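Local coordinates for putative polysaccharide biosynthesis protein with aminopeptidase-like domain (Clostridium acetobutylicum, PDB 3K9T) that binds one zinc ion per subunit and probably acts in the biosynthesis of modified polysaccharides, with no peptidase activity expected despite its aminopeptidase-like domain, at residues G248-K260 / Y333-Y346. Sequence-based numbering, arbitrary orientation.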
ATOM      1  N   GLY A 248     -25.165   6.700  -3.729  1.00 25.20           N
ATOM      2  CA  GLY A 248     -26.268   6.532  -2.805  1.00 25.61           C
ATOM      3  C   GLY A 248     -25.838   6.134  -1.417  1.00 23.79           C
ATOM      4  O   GLY A 248     -24.730   5.677  -1.231  1.00 24.21           O
ATOM      5  N   LEU A 249     -26.733   6.324  -0.451  1.00 21.98           N
ATOM      6  CA  LEU A 249     -26.497   5.949   0.929  1.00 22.33           C
ATOM      7  C   LEU A 249     -27.754   5.314   1.514  1.00 23.24           C
ATOM      8  O   LEU A 249     -28.833   5.828   1.296  1.00 23.86           O
ATOM      9  CB  LEU A 249     -26.121   7.193   1.768  1.00 24.60           C
ATOM     10  CG  LEU A 249     -24.729   7.813   1.648  1.00 21.46           C
ATOM     11  CD1 LEU A 249     -24.677   9.121   2.405  1.00 16.88           C
ATOM     12  CD2 LEU A 249     -23.667   6.846   2.140  1.00 13.89           C
ATOM     13  N   VAL A 250     -27.614   4.208   2.244  1.00 24.25           N
ATOM     14  CA  VAL A 250     -28.716   3.617   2.977  1.00 24.02           C
ATOM     15  C   VAL A 250     -28.587   4.111   4.453  1.00 26.68           C
ATOM     16  O   VAL A 250     -27.563   3.916   5.120  1.00 25.25           O
ATOM     17  CB  VAL A 250     -28.684   2.085   2.929  1.00 25.56           C
ATOM     18  CG1 VAL A 250     -29.751   1.512   3.849  1.00 26.60           C
ATOM     19  CG2 VAL A 250     -28.814   1.530   1.480  1.00 17.85           C
ATOM     20  N   ALA A 251     -29.635   4.755   4.956  1.00 24.62           N
ATOM     21  CA  ALA A 251     -29.613   5.312   6.290  1.00 21.98           C
ATOM     22  C   ALA A 251     -30.353   4.385   7.248  1.00 25.20           C
ATOM     23  O   ALA A 251     -31.534   4.093   7.079  1.00 23.27           O
ATOM     24  CB  ALA A 251     -30.244   6.698   6.314  1.00 19.46           C
ATOM     25  N   THR A 252     -29.642   3.936   8.272  1.00 26.86           N
ATOM     26  CA  THR A 252     -30.238   3.157   9.325  1.00 28.17           C
ATOM     27  C   THR A 252     -29.381   3.334  10.563  1.00 27.65           C
ATOM     28  O   THR A 252     -28.235   3.769  10.454  1.00 25.35           O
ATOM     29  CB  THR A 252     -30.327   1.680   8.935  1.00 28.48           C
ATOM     30  OG1 THR A 252     -30.852   0.965  10.035  1.00 24.91           O
ATOM     31  CG2 THR A 252     -28.970   1.098   8.554  1.00 24.88           C
ATOM     32  N   CYS A 253     -29.950   3.037  11.726  1.00 26.09           N
ATOM     33  CA  CYS A 253     -29.207   3.062  12.991  1.00 28.38           C
ATOM     34  C   CYS A 253     -28.426   4.343  13.212  1.00 27.73           C
ATOM     35  O   CYS A 253     -27.258   4.291  13.592  1.00 25.42           O
ATOM     36  CB  CYS A 253     -28.244   1.867  13.046  1.00 30.24           C
ATOM     37  SG  CYS A 253     -29.092   0.262  13.005  1.00 25.80           S
ATOM     38  N   VAL A 254     -29.083   5.476  12.984  1.00 25.76           N
ATOM     39  CA  VAL A 254     -28.407   6.751  12.980  1.00 26.86           C
ATOM     40  C   VAL A 254     -28.699   7.591  14.228  1.00 27.20           C
ATOM     41  O   VAL A 254     -28.351   8.786  14.254  1.00 25.99           O
ATOM     42  CB  VAL A 254     -28.772   7.583  11.710  1.00 26.43           C
ATOM     43  CG1 VAL A 254     -28.121   6.988  10.469  1.00 23.44           C
ATOM     44  CG2 VAL A 254     -30.282   7.714  11.570  1.00 24.21           C
ATOM     45  N   GLY A 255     -29.258   6.973  15.274  1.00 24.31           N
ATOM     46  CA  GLY A 255     -29.801   7.733  16.401  1.00 22.76           C
ATOM     47  C   GLY A 255     -29.234   7.577  17.803  1.00 25.53           C
ATOM     48  O   GLY A 255     -29.587   8.367  18.701  1.00 27.21           O
ATOM     49  N   ASP A 256     -28.386   6.576  18.027  1.00 23.66           N
ATOM     50  CA  ASP A 256     -27.821   6.344  19.350  1.00 22.40           C
ATOM     51  C   ASP A 256     -26.633   7.216  19.713  1.00 24.24           C
ATOM     52  O   ASP A 256     -26.152   7.997  18.878  1.00 19.68           O
ATOM     53  CB  ASP A 256     -27.439   4.883  19.502  1.00 23.65           C
ATOM     54  CG  ASP A 256     -26.279   4.477  18.627  1.00 27.48           C
ATOM     55  OD1 ASP A 256     -26.488   4.237  17.395  1.00 25.74           O
ATOM     56  OD2 ASP A 256     -25.180   4.337  19.198  1.00 25.88           O
ATOM     57  N   ALA A 257     -26.154   7.064  20.968  1.00 23.96           N
ATOM     58  CA  ALA A 257     -25.063   7.898  21.491  1.00 23.32           C
ATOM     59  C   ALA A 257     -23.673   7.521  20.989  1.00 24.84           C
ATOM     60  O   ALA A 257     -22.702   8.223  21.272  1.00 28.00           O
ATOM     61  CB  ALA A 257     -25.086   7.926  23.039  1.00 19.21           C
ATOM     62  N   GLY A 258     -23.548   6.435  20.244  1.00 26.14           N
ATOM     63  CA  GLY A 258     -22.230   5.975  19.790  1.00 23.64           C
ATOM     64  C   GLY A 258     -21.571   6.731  18.656  1.00 24.67           C
ATOM     65  O   GLY A 258     -22.124   7.682  18.123  1.00 26.94           O
ATOM     66  N   ILE A 259     -20.389   6.276  18.255  1.00 26.75           N
ATOM     67  CA  ILE A 259     -19.649   6.932  17.193  1.00 27.79           C
ATOM     68  C   ILE A 259     -20.280   6.590  15.809  1.00 28.32           C
ATOM     69  O   ILE A 259     -21.043   5.631  15.689  1.00 25.20           O
ATOM     70  CB  ILE A 259     -18.117   6.570  17.231  1.00 26.82           C
ATOM     71  CG1 ILE A 259     -17.880   5.089  16.970  1.00 29.21           C
ATOM     72  CG2 ILE A 259     -17.441   6.994  18.581  1.00 22.30           C
ATOM     73  CD1 ILE A 259     -16.462   4.768  16.364  1.00 22.69           C
ATOM     74  N   LYS A 260     -19.955   7.390  14.788  1.00 27.56           N
ATOM     75  CA  LYS A 260     -20.398   7.135  13.405  1.00 26.24           C
ATOM     76  C   LYS A 260     -19.623   5.981  12.780  1.00 25.24           C
ATOM     77  O   LYS A 260     -18.449   5.756  13.076  1.00 29.00           O
ATOM     78  CB  LYS A 260     -20.249   8.394  12.535  1.00 28.95           C
ATOM     79  CG  LYS A 260     -21.195   9.581  12.938  1.00 30.59           C
ATOM     80  CD  LYS A 260     -20.926  10.834  12.127  1.00 27.21           C
ATOM     81  CE  LYS A 260     -19.669  11.543  12.583  1.00 21.54           C
ATOM     82  NZ  LYS A 260     -19.807  12.064  13.953  1.00 19.81           N
ATOM     83  N   TYR A 333     -33.204   5.065  24.084  1.00 19.40           N
ATOM     84  CA  TYR A 333     -31.965   4.681  23.396  1.00 21.04           C
ATOM     85  C   TYR A 333     -31.577   5.707  22.317  1.00 31.62           C
ATOM     86  O   TYR A 333     -30.403   5.822  21.958  1.00 23.44           O
ATOM     87  CB  TYR A 333     -32.069   3.241  22.835  1.00 24.64           C
ATOM     88  CG  TYR A 333     -30.830   2.744  22.145  1.00 14.10           C
ATOM     89  CD1 TYR A 333     -29.603   2.688  22.804  1.00 33.90           C
ATOM     90  CD2 TYR A 333     -30.869   2.362  20.799  1.00 49.62           C
ATOM     91  CE1 TYR A 333     -28.430   2.241  22.128  1.00 24.21           C
ATOM     92  CE2 TYR A 333     -29.727   1.908  20.138  1.00 24.08           C
ATOM     93  CZ  TYR A 333     -28.518   1.842  20.812  1.00 38.61           C
ATOM     94  OH  TYR A 333     -27.395   1.409  20.156  1.00 28.17           O
HETATM   95  N   MSE A 334     -32.570   6.430  21.808  1.00 28.38           N
HETATM   96  CA  MSE A 334     -32.342   7.576  20.941  1.00 29.76           C
HETATM   97  C   MSE A 334     -31.655   8.705  21.767  1.00 32.89           C
HETATM   98  O   MSE A 334     -31.980   8.948  22.917  1.00 23.09           O
HETATM   99  CB  MSE A 334     -33.674   8.097  20.397  1.00 27.04           C
HETATM  100  CG  MSE A 334     -34.452   7.130  19.516  1.00 22.13           C
HETATM  101 SE   MSE A 334     -33.319   6.724  17.987  0.75 10.10          SE
HETATM  102  CE  MSE A 334     -32.245   5.192  18.576  1.00 11.30           C
ATOM    103  N   ASN A 335     -30.690   9.363  21.157  1.00 27.35           N
ATOM    104  CA  ASN A 335     -29.946  10.459  21.747  1.00 29.00           C
ATOM    105  C   ASN A 335     -30.057  11.679  20.808  1.00 26.22           C
ATOM    106  O   ASN A 335     -29.742  11.568  19.633  1.00 17.42           O
ATOM    107  CB  ASN A 335     -28.493  10.022  21.877  1.00 22.60           C
ATOM    108  CG  ASN A 335     -27.628  11.086  22.421  1.00 33.46           C
ATOM    109  OD1 ASN A 335     -27.205  12.009  21.705  1.00 35.55           O
ATOM    110  ND2 ASN A 335     -27.342  10.983  23.705  1.00 17.93           N
ATOM    111  N   LYS A 336     -30.498  12.828  21.313  1.00 26.41           N
ATOM    112  CA  LYS A 336     -30.754  13.988  20.441  1.00 29.07           C
ATOM    113  C   LYS A 336     -29.525  14.506  19.729  1.00 27.40           C
ATOM    114  O   LYS A 336     -29.595  14.890  18.550  1.00 28.83           O
ATOM    115  CB  LYS A 336     -31.466  15.113  21.199  1.00 32.90           C
ATOM    116  CG  LYS A 336     -32.927  14.722  21.471  1.00 52.56           C
ATOM    117  CD  LYS A 336     -33.725  15.784  22.190  1.00 82.81           C
ATOM    118  CE  LYS A 336     -35.178  15.351  22.294  1.00 55.90           C
ATOM    119  NZ  LYS A 336     -35.972  16.119  23.280  1.00 75.37           N
ATOM    120  N   ASP A 337     -28.402  14.472  20.430  1.00 16.81           N
ATOM    121  CA  ASP A 337     -27.121  14.925  19.896  1.00 22.15           C
ATOM    122  C   ASP A 337     -26.612  13.976  18.850  1.00 25.80           C
ATOM    123  O   ASP A 337     -25.936  14.392  17.904  1.00 30.06           O
ATOM    124  CB  ASP A 337     -26.108  15.070  21.026  1.00 16.50           C
ATOM    125  CG  ASP A 337     -26.482  16.212  22.002  1.00 12.13           C
ATOM    126  OD1 ASP A 337     -26.924  17.276  21.526  1.00 63.02           O
ATOM    127  OD2 ASP A 337     -26.356  16.035  23.231  1.00 54.58           O
ATOM    128  N   GLY A 338     -26.972  12.705  19.009  1.00 27.76           N
ATOM    129  CA  GLY A 338     -26.637  11.678  18.036  1.00 19.27           C
ATOM    130  C   GLY A 338     -27.398  11.893  16.750  1.00 31.57           C
ATOM    131  O   GLY A 338     -26.835  11.893  15.652  1.00 15.87           O
ATOM    132  N   LEU A 339     -28.696  12.075  16.895  1.00 22.16           N
ATOM    133  CA  LEU A 339     -29.548  12.390  15.754  1.00 20.83           C
ATOM    134  C   LEU A 339     -29.109  13.704  15.099  1.00 16.68           C
ATOM    135  O   LEU A 339     -28.924  13.773  13.863  1.00 20.62           O
ATOM    136  CB  LEU A 339     -30.974  12.462  16.205  1.00 20.64           C
ATOM    137  CG  LEU A 339     -31.556  11.110  16.578  1.00 30.34           C
ATOM    138  CD1 LEU A 339     -32.751  11.360  17.490  1.00 22.70           C
ATOM    139  CD2 LEU A 339     -31.919  10.282  15.324  1.00 13.93           C
ATOM    140  N   ALA A 340     -28.878  14.723  15.921  1.00 27.77           N
ATOM    141  CA  ALA A 340     -28.354  16.002  15.428  1.00 20.07           C
ATOM    142  C   ALA A 340     -27.061  15.802  14.647  1.00 34.72           C
ATOM    143  O   ALA A 340     -26.887  16.362  13.558  1.00 26.82           O
ATOM    144  CB  ALA A 340     -28.111  16.967  16.598  1.00 27.73           C
ATOM    145  N   ASP A 341     -26.155  14.997  15.196  1.00 29.76           N
ATOM    146  CA  ASP A 341     -24.854  14.807  14.567  1.00 18.10           C
ATOM    147  C   ASP A 341     -24.944  14.007  13.279  1.00 28.08           C
ATOM    148  O   ASP A 341     -24.253  14.304  12.306  1.00 26.30           O
ATOM    149  CB  ASP A 341     -23.866  14.135  15.508  1.00 22.55           C
ATOM    150  CG  ASP A 341     -22.480  14.003  14.888  1.00 29.04           C
ATOM    151  OD1 ASP A 341     -21.737  15.006  14.845  1.00 26.97           O
ATOM    152  OD2 ASP A 341     -22.138  12.892  14.436  1.00 26.60           O
ATOM    153  N   SER A 342     -25.747  12.959  13.277  1.00 18.65           N
ATOM    154  CA  SER A 342     -25.955  12.206  12.038  1.00 19.50           C
ATOM    155  C   SER A 342     -26.554  13.102  10.927  1.00 24.85           C
ATOM    156  O   SER A 342     -26.167  13.030   9.786  1.00 23.04           O
ATOM    157  CB  SER A 342     -26.854  11.014  12.302  1.00 26.20           C
ATOM    158  OG  SER A 342     -26.261  10.136  13.248  1.00 23.13           O
ATOM    159  N   TYR A 343     -27.487  13.969  11.280  1.00 23.08           N
ATOM    160  CA  TYR A 343     -28.117  14.849  10.301  1.00 31.39           C
ATOM    161  C   TYR A 343     -27.121  15.867   9.742  1.00 14.27           C
ATOM    162  O   TYR A 343     -27.046  16.072   8.543  1.00 33.94           O
ATOM    163  CB  TYR A 343     -29.287  15.514  10.985  1.00 19.32           C
ATOM    164  CG  TYR A 343     -29.862  16.759  10.367  1.00 29.73           C
ATOM    165  CD1 TYR A 343     -30.816  16.687   9.364  1.00 17.04           C
ATOM    166  CD2 TYR A 343     -29.527  18.013  10.867  1.00 17.84           C
ATOM    167  CE1 TYR A 343     -31.384  17.822   8.841  1.00 25.74           C
ATOM    168  CE2 TYR A 343     -30.094  19.170  10.334  1.00 29.71           C
ATOM    169  CZ  TYR A 343     -31.026  19.060   9.332  1.00 25.67           C
ATOM    170  OH  TYR A 343     -31.607  20.184   8.815  1.00 19.40           O
ATOM    171  N   LYS A 344     -26.374  16.496  10.637  1.00 30.42           N
ATOM    172  CA  LYS A 344     -25.289  17.407  10.282  1.00 24.41           C
ATOM    173  C   LYS A 344     -24.289  16.712   9.328  1.00 28.50           C
ATOM    174  O   LYS A 344     -23.853  17.281   8.308  1.00 20.88           O
ATOM    175  CB  LYS A 344     -24.627  17.888  11.596  1.00 29.59           C
ATOM    176  CG  LYS A 344     -23.322  18.659  11.492  1.00 42.61           C
ATOM    177  CD  LYS A 344     -23.112  19.564  12.728  1.00 74.95           C
ATOM    178  CE  LYS A 344     -22.367  18.899  13.873  1.00 95.42           C
ATOM    179  NZ  LYS A 344     -20.918  18.848  13.594  1.00 63.20           N
ATOM    180  N   THR A 345     -23.956  15.461   9.619  1.00 23.22           N
ATOM    181  CA  THR A 345     -22.952  14.753   8.813  1.00 13.19           C
ATOM    182  C   THR A 345     -23.481  14.464   7.394  1.00 15.19           C
ATOM    183  O   THR A 345     -22.781  14.643   6.385  1.00 25.15           O
ATOM    184  CB  THR A 345     -22.439  13.495   9.504  1.00 30.78           C
ATOM    185  OG1 THR A 345     -21.952  13.808  10.842  1.00 23.80           O
ATOM    186  CG2 THR A 345     -21.344  12.869   8.658  1.00 12.41           C
ATOM    187  N   TYR A 346     -24.721  14.022   7.328  1.00 24.53           N
ATOM    188  CA  TYR A 346     -25.365  13.782   6.055  1.00 35.19           C
ATOM    189  C   TYR A 346     -25.404  15.079   5.263  1.00 19.20           C
ATOM    190  O   TYR A 346     -25.112  15.076   4.068  1.00 27.86           O
ATOM    191  CB  TYR A 346     -26.789  13.170   6.224  1.00 21.08           C
ATOM    192  CG  TYR A 346     -26.830  11.640   6.234  1.00 24.30           C
ATOM    193  CD1 TYR A 346     -26.455  10.909   7.354  1.00 22.51           C
ATOM    194  CD2 TYR A 346     -27.291  10.928   5.128  1.00 22.17           C
ATOM    195  CE1 TYR A 346     -26.520   9.511   7.351  1.00 23.63           C
ATOM    196  CE2 TYR A 346     -27.358   9.539   5.115  1.00 24.28           C
ATOM    197  CZ  TYR A 346     -26.961   8.831   6.215  1.00 24.62           C
ATOM    198  OH  TYR A 346     -27.029   7.443   6.208  1.00 15.44           O
TER
HETATM  199  O   HOH W   1     -27.868   5.825  22.873  1.00 29.95           O
HETATM  200  O   HOH W   2     -19.214  14.714  13.938  1.00 32.40           O
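G255 and L339 bring the two backbones within 4.7 Å, CA to CA, where the loop after strand 245-250 passes the start of helix 336-355; N335 N donates to G255 O (2.9 Å, 164°). N335 also caps the helix, its OD1 taking G338 N on a lone pair, while the L339 CD2 methyl rests 3.5 Å from G255 CA. S342 OG lies 2.7 Å from V254 O. D256 lays its CB over one face of the Y333 ring in a CH-pi contact, carboxylate and ring planes almost parallel. G258 N meets its OD2 from above the carboxylate plane, closing an Asx turn; OD2 also pairs with S317 OG and OD1 with N195 ND2, so three bonds hold the group. Farther along, K260 folds back at its last two torsions (-76° and -65°), carrying NZ to the syn side of D341 OD2 in a short salt bridge (2.5 Å) and laying CD 3.4 Å from T345 OG1; R316 is a second basic partner of that carboxylate oxygen, and a water joins NZ to D341 OD1. The Y346 ring meets L249 CD1 and A251 CB obliquely, its hydroxyl bonding L314 O. Thus an alpha/beta fold, here the aminopeptidase-like domain, packs a helix on its central sheet through a strand and the loop that follows it.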